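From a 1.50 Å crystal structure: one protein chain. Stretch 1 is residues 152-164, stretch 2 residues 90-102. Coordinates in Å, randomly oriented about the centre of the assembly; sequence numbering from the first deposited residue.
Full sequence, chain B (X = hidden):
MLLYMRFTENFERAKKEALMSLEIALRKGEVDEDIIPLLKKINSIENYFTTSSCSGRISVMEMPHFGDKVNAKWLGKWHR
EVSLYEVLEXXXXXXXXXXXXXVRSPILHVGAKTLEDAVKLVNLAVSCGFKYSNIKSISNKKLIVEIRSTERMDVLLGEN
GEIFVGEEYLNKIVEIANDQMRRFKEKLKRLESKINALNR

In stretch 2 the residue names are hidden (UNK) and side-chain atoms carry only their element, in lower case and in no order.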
# COMPACT_ATOMS: atom_id res chain seq x y z
N ARG B 152 -1.99 9.31 -0.95
CA ARG B 152 -0.97 9.52 0.07
C ARG B 152 0.00 10.60 -0.39
O ARG B 152 0.00 10.99 -1.56
CB ARG B 152 -0.19 8.23 0.33
CG ARG B 152 0.63 7.76 -0.85
CD ARG B 152 1.39 6.47 -0.52
NE ARG B 152 2.46 6.70 0.44
CZ ARG B 152 3.13 5.73 1.06
NH1 ARG B 152 2.83 4.46 0.82
NH2 ARG B 152 4.10 6.02 1.92
N MSE B 153 0.81 11.08 0.55
CA MSE B 153 1.81 12.10 0.25
C MSE B 153 2.97 11.93 1.22
O MSE B 153 2.79 11.52 2.37
CB MSE B 153 1.22 13.51 0.37
CG MSE B 153 2.21 14.63 0.00
SE MSE B 153 1.37 16.30 -0.57
CE MSE B 153 -0.16 16.18 0.55
N ASP B 154 4.16 12.24 0.71
CA ASP B 154 5.40 12.15 1.44
C ASP B 154 6.25 13.31 0.97
O ASP B 154 6.83 13.25 -0.12
CB ASP B 154 6.14 10.85 1.09
CG ASP B 154 5.27 9.62 1.22
OD1 ASP B 154 5.02 9.19 2.35
OD2 ASP B 154 4.84 9.07 0.18
N VAL B 155 6.29 14.38 1.76
CA VAL B 155 7.09 15.56 1.41
C VAL B 155 8.15 15.84 2.47
O VAL B 155 7.86 15.94 3.67
CB VAL B 155 6.20 16.81 1.25
CG1 VAL B 155 7.08 18.03 1.02
CG2 VAL B 155 5.23 16.61 0.09
N LEU B 156 9.39 15.96 2.02
CA LEU B 156 10.51 16.25 2.90
C LEU B 156 10.47 17.73 3.27
O LEU B 156 10.45 18.59 2.39
CB LEU B 156 11.82 15.93 2.18
CG LEU B 156 13.12 16.15 2.95
CD1 LEU B 156 13.24 15.20 4.13
CD2 LEU B 156 14.26 15.94 1.97
N LEU B 157 10.46 18.04 4.56
CA LEU B 157 10.38 19.43 5.02
C LEU B 157 11.72 19.98 5.50
O LEU B 157 11.94 21.19 5.52
CB LEU B 157 9.35 19.57 6.15
CG LEU B 157 7.90 19.18 5.85
CD1 LEU B 157 7.05 19.34 7.11
CD2 LEU B 157 7.37 20.06 4.71
N GLY B 158 12.62 19.09 5.89
CA GLY B 158 13.91 19.53 6.39
C GLY B 158 14.71 18.36 6.90
O GLY B 158 14.26 17.22 6.82
N GLU B 159 15.90 18.64 7.42
CA GLU B 159 16.79 17.61 7.95
C GLU B 159 17.68 18.15 9.06
O GLU B 159 18.29 19.21 8.92
CB GLU B 159 17.66 17.03 6.84
CG GLU B 159 16.90 16.46 5.67
CD GLU B 159 17.78 15.70 4.70
OE1 GLU B 159 18.89 16.20 4.38
OE2 GLU B 159 17.37 14.62 4.24
N ASN B 160 17.76 17.39 10.15
CA ASN B 160 18.58 17.74 11.31
C ASN B 160 18.45 19.18 11.80
O ASN B 160 19.44 19.84 12.10
CB ASN B 160 20.05 17.43 11.01
CG ASN B 160 20.30 15.94 10.82
OD1 ASN B 160 19.93 15.12 11.67
ND2 ASN B 160 20.94 15.59 9.72
N GLY B 161 17.21 19.66 11.91
CA GLY B 161 17.00 21.01 12.40
C GLY B 161 16.81 22.08 11.33
O GLY B 161 16.21 23.12 11.60
N GLU B 162 17.34 21.83 10.14
CA GLU B 162 17.23 22.79 9.04
C GLU B 162 15.92 22.58 8.29
O GLU B 162 15.52 21.45 8.03
CB GLU B 162 18.39 22.61 8.07
CG GLU B 162 18.44 23.61 6.93
CD GLU B 162 19.53 23.28 5.93
OE1 GLU B 162 20.66 22.98 6.36
OE2 GLU B 162 19.25 23.34 4.71
N ILE B 163 15.25 23.68 7.95
CA ILE B 163 13.98 23.61 7.23
C ILE B 163 14.25 23.97 5.77
O ILE B 163 14.94 24.94 5.48
CB ILE B 163 12.95 24.58 7.86
CG1 ILE B 163 12.73 24.23 9.34
CG2 ILE B 163 11.62 24.49 7.14
CD1 ILE B 163 12.40 22.75 9.58
N PHE B 164 13.70 23.18 4.84
CA PHE B 164 13.92 23.42 3.41
C PHE B 164 12.82 24.19 2.70
O PHE B 164 13.04 24.71 1.60
CB PHE B 164 14.10 22.09 2.65
CG PHE B 164 15.19 21.20 3.19
CD1 PHE B 164 16.38 21.72 3.67
CD2 PHE B 164 15.02 19.82 3.20
CE1 PHE B 164 17.39 20.89 4.15
CE2 PHE B 164 16.02 18.98 3.67
CZ PHE B 164 17.21 19.52 4.15
N UNK B 90 4.05 22.46 14.70
CA UNK B 90 4.71 21.16 14.76
C UNK B 90 6.12 21.29 14.19
O UNK B 90 7.08 20.79 14.76
c UNK B 90 3.91 20.11 13.97
N UNK B 91 6.24 21.99 13.06
CA UNK B 91 7.53 22.19 12.41
C UNK B 91 8.54 22.87 13.33
O UNK B 91 9.72 22.55 13.30
c UNK B 91 6.73 22.16 10.03
c UNK B 91 7.37 23.02 11.12
c UNK B 91 8.73 23.56 10.66
c UNK B 91 6.35 22.93 8.76
N UNK B 92 8.05 23.79 14.16
CA UNK B 92 8.91 24.51 15.09
C UNK B 92 9.63 23.61 16.08
O UNK B 92 10.62 24.02 16.68
n UNK B 92 7.76 28.79 19.61
c UNK B 92 8.85 26.32 16.90
c UNK B 92 8.07 25.54 15.85
c UNK B 92 8.66 27.91 18.82
c UNK B 92 7.92 27.22 17.69
N UNK B 93 9.13 22.38 16.25
CA UNK B 93 9.72 21.42 17.19
C UNK B 93 10.79 20.51 16.58
O UNK B 93 11.40 19.71 17.28
c UNK B 93 7.52 21.32 18.49
n UNK B 93 4.16 20.30 20.04
c UNK B 93 6.40 20.39 18.94
c UNK B 93 5.29 21.18 19.63
c UNK B 93 8.61 20.54 17.78
N UNK B 94 11.01 20.63 15.28
CA UNK B 94 11.99 19.79 14.59
C UNK B 94 13.42 20.01 15.07
O UNK B 94 13.88 21.14 15.14
n UNK B 94 13.23 17.96 12.45
c UNK B 94 14.20 17.60 11.64
n UNK B 94 14.59 18.66 10.95
c UNK B 94 12.97 19.31 12.30
c UNK B 94 13.83 19.74 11.35
c UNK B 94 11.91 20.02 13.08
N UNK B 95 14.12 18.91 15.37
CA UNK B 95 15.49 19.00 15.84
C UNK B 95 16.46 17.99 15.24
O UNK B 95 17.64 18.29 15.05
n UNK B 95 13.24 22.56 17.42
c UNK B 95 13.97 22.98 18.45
c UNK B 95 14.84 20.04 18.04
n UNK B 95 13.54 23.98 19.19
c UNK B 95 15.71 21.29 17.96
c UNK B 95 15.50 18.87 17.37
n UNK B 95 15.14 22.39 18.73
N UNK B 96 15.97 16.79 14.93
CA UNK B 96 16.84 15.75 14.39
C UNK B 96 16.23 14.85 13.33
O UNK B 96 15.01 14.68 13.28
o UNK B 96 18.17 13.83 15.08
c UNK B 96 17.34 14.87 15.54
N UNK B 97 17.10 14.27 12.51
CA UNK B 97 16.66 13.37 11.46
C UNK B 97 15.97 14.08 10.33
O UNK B 97 16.04 15.31 10.23
N UNK B 98 15.30 13.31 9.48
CA UNK B 98 14.56 13.88 8.36
C UNK B 98 13.17 14.29 8.84
O UNK B 98 12.50 13.52 9.54
c UNK B 98 14.41 12.85 7.22
n UNK B 98 16.57 11.06 4.84
o UNK B 98 14.50 10.57 5.54
c UNK B 98 15.54 11.21 5.66
c UNK B 98 15.72 12.21 6.79
N UNK B 99 12.76 15.50 8.47
CA UNK B 99 11.43 15.98 8.84
C UNK B 99 10.51 15.75 7.64
O UNK B 99 10.77 16.21 6.53
c UNK B 99 9.66 17.41 10.93
c UNK B 99 11.50 17.47 9.22
c UNK B 99 10.16 18.09 9.65
c UNK B 99 10.32 19.60 9.85
N UNK B 100 9.44 15.00 7.86
CA UNK B 100 8.50 14.67 6.79
C UNK B 100 7.07 15.11 7.06
O UNK B 100 6.61 15.12 8.21
c UNK B 100 11.02 11.91 1.97
c UNK B 100 9.15 12.67 3.34
c UNK B 100 8.47 13.16 6.54
n UNK B 100 11.79 11.80 5.58
c UNK B 100 11.25 11.95 4.33
c UNK B 100 9.93 12.44 4.48
c UNK B 100 9.71 12.60 5.89
c UNK B 100 11.80 11.67 3.07
c UNK B 100 10.86 12.20 6.51
c UNK B 100 9.70 12.40 2.09
N UNK B 101 6.38 15.49 5.99
CA UNK B 101 4.97 15.82 6.08
C UNK B 101 4.34 14.60 5.39
O UNK B 101 4.62 14.33 4.22
c UNK B 101 3.20 17.51 5.36
c UNK B 101 2.27 16.91 4.50
c UNK B 101 2.75 18.46 6.28
c UNK B 101 4.65 17.12 5.32
c UNK B 101 0.49 18.20 5.48
c UNK B 101 0.93 17.25 4.56
c UNK B 101 1.40 18.80 6.34
N UNK B 102 3.51 13.86 6.12
CA UNK B 102 2.91 12.65 5.57
C UNK B 102 1.38 12.67 5.59
O UNK B 102 0.76 13.23 6.49
c UNK B 102 5.60 11.02 5.32
c UNK B 102 4.87 11.22 6.63
c UNK B 102 5.10 10.04 7.56
c UNK B 102 3.36 11.41 6.37

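Position 90 carries a single carbon and lies beyond reach of stretch 1: alanine, A90. Position 91 has four carbons, forked at the first with one arm two carbons long, which is isoleucine. The CD1 of I91 lies 4.0 Å from L157 CD1 and its CG2 lies 3.9 Å from I163 CD1, so a branched apolar side chain fills the space beside both. Positions 92 and 93 each show four carbons in a row ending in nitrogen, the lysines K92 and K93; both are exposed and touch nothing on stretch 1.

Position 94 has one carbon and a five-membered ring of three carbons and two nitrogens: histidine. It closes the type I turn that starts at I91 and points toward stretch 1. Its flat ring can approach the E159–E162 turn closely, with H94 NE2 3.0 Å from G161 N and the ring edge facing the backbone of E159 and N160.

Position 95 has three carbons, a nitrogen, and a carbon bearing two more nitrogens: arginine. R95 points away, and its NH1 hydrogen-bonds to K92 O (3.1 Å) and H94 O (2.8 Å), bracing the turn. Position 96, one carbon and one oxygen, is serine; S96 is small, polar and exposed. Position 97 has no side-chain atoms and is glycine, suited to its positive phi of 71°; N160 N donates to G97 O (2.7 Å), and G97 N to N160 OD1 (3.1 Å).

Position 98 has three carbons, the third carrying oxygen and nitrogen: glutamine, polar and partly exposed, with Q98 NE2 3.7 Å from E159 OE2. Position 99 has four carbons forked at the second, leucine; buried and apolar, L99 CD2 packs 3.8 Å from both L157 CB and I163 CD1. Position 100 shows one carbon and fused rings of eight carbons and one nitrogen: tryptophan. L156 CB sits over its six-membered ring, 4.1 Å from the centroid, while W100 NE1 donates to Q98 OE1 (3.0 Å), satisfying the indole nitrogen.

Position 101, one carbon and a six-carbon ring, is phenylalanine, apolar for a buried site: F101 CB lies 3.7 Å from L157 CD1. Position 102, four carbons forked at the second, is leucine, buried and paired with D154; L102 CD2 is 3.5 Å from D154 OD1.

The contact is an antiparallel strand pairing. V155 N donates to F101 O (3.0 Å) and F101 N to V155 O (2.8 Å). A bulge then shifts the register: L99 O accepts from L157 N (2.7 Å) and weakly from G158 N (3.5 Å), while L99 N donates to G158 O (2.8 Å). L157 points toward stretch 2, meeting I91, L99 and F101.

Stretch 2 (90-102) AIKKHRSGQLWFL
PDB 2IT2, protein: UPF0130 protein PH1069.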